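Local coordinates for putative HAD family hydrolase (Streptomyces avermitilis, PDB 3MMZ) that acts as the HAD-type phosphatase domain of a larger protein that probably also makes CMP-N-acylneuraminate, presumably in sialic acid biosynthesis, at the interface of chains A and B. Numbering follows the deposited sequence. Chains: chain A/B, putative HAD family hydrolase.

The interface of chains A and B. Residues chain A 40, 68, 71-72; chain B 30-31, 34.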
# COMPACT_ATOMS: atom_id res chain seq x y z
N VAL A 40 5.59 -5.62 -20.96
CA VAL A 40 4.39 -4.96 -21.47
C VAL A 40 3.15 -5.65 -20.94
O VAL A 40 3.23 -6.75 -20.35
CB VAL A 40 4.36 -4.91 -23.02
CG1 VAL A 40 5.46 -3.98 -23.53
CG2 VAL A 40 4.51 -6.33 -23.62
N VAL A 68 13.59 -3.35 -29.07
CA VAL A 68 12.49 -3.96 -28.30
C VAL A 68 11.16 -3.28 -28.65
O VAL A 68 10.13 -3.94 -28.81
CB VAL A 68 12.74 -3.95 -26.77
CG1 VAL A 68 11.56 -4.56 -26.03
CG2 VAL A 68 14.01 -4.75 -26.44
N ALA A 71 9.79 -4.67 -31.91
CA ALA A 71 9.19 -5.98 -31.68
C ALA A 71 7.75 -5.84 -31.16
O ALA A 71 6.84 -6.52 -31.63
CB ALA A 71 10.04 -6.81 -30.73
N ARG A 72 7.56 -4.95 -30.19
CA ARG A 72 6.21 -4.70 -29.62
C ARG A 72 5.28 -4.12 -30.68
O ARG A 72 4.13 -4.54 -30.79
CB ARG A 72 6.27 -3.73 -28.43
CG ARG A 72 4.89 -3.48 -27.75
CD ARG A 72 4.26 -4.80 -27.28
NE ARG A 72 3.06 -4.58 -26.48
CZ ARG A 72 2.15 -5.51 -26.19
NH1 ARG A 72 2.30 -6.76 -26.63
NH2 ARG A 72 1.10 -5.19 -25.46
N ILE B 30 9.49 -9.05 -22.99
CA ILE B 30 9.86 -9.21 -24.38
C ILE B 30 11.31 -8.83 -24.62
O ILE B 30 11.85 -7.93 -23.97
CB ILE B 30 8.93 -8.42 -25.34
CG1 ILE B 30 8.83 -6.95 -24.92
CG2 ILE B 30 7.54 -9.07 -25.35
CD1 ILE B 30 8.12 -6.04 -25.97
N ASP B 31 11.93 -9.52 -25.56
CA ASP B 31 13.25 -9.14 -26.03
C ASP B 31 13.18 -8.51 -27.42
O ASP B 31 12.09 -8.38 -27.99
CB ASP B 31 14.21 -10.33 -25.98
CG ASP B 31 13.97 -11.36 -27.09
OD1 ASP B 31 13.12 -11.14 -27.98
OD2 ASP B 31 14.66 -12.40 -27.06
N GLY B 34 11.25 -10.22 -30.18
CA GLY B 34 9.84 -10.44 -29.92
C GLY B 34 9.61 -11.75 -29.20
O GLY B 34 8.48 -12.21 -29.10
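B:Ile30 holds CG1 between its backbone N and carbonyl carbon (chi1 53°), a crowded placement, and the extended second torsion (170°) carries the delta-methyl CD1 straight on into chain A, to A:Val68. In A:Val68, CG1 lies anti to the backbone N (chi1 178°), which turns this methyl towards the incoming chain and brings it 3.7 Å from CD1 of B:Ile30. The two side chains run obliquely to one another, and the valine CG1 also touches the isoleucine CG1 methylene at 3.8 Å. Beyond this pair, CD1 reaches the first methylene of A:Arg72, whose CB lies 3.9 Å away. The same CD1 lies 4.2 Å from CG1 of A:Val40, and the isoleucine and this valine side chain cross at about a right angle. The arginine stays within chain A: its guanidinium lies under A:Val40, whose CG2 rests 3.5 Å above the centre of that plane. One turn along helix 67-76 from A:Val68, the A:Ala71 methyl CB packs on backbone, 3.7 Å from CA of B:Gly34, while B:Asp31 offers its main chain to A:Val68 CG2. The patch exemplifies apolar docking: the end of strand 27-30 inserts an isoleucine between a helix and strand 36-41 of its neighbour, probably helping to hold adjacent subunits of the homotetramer together.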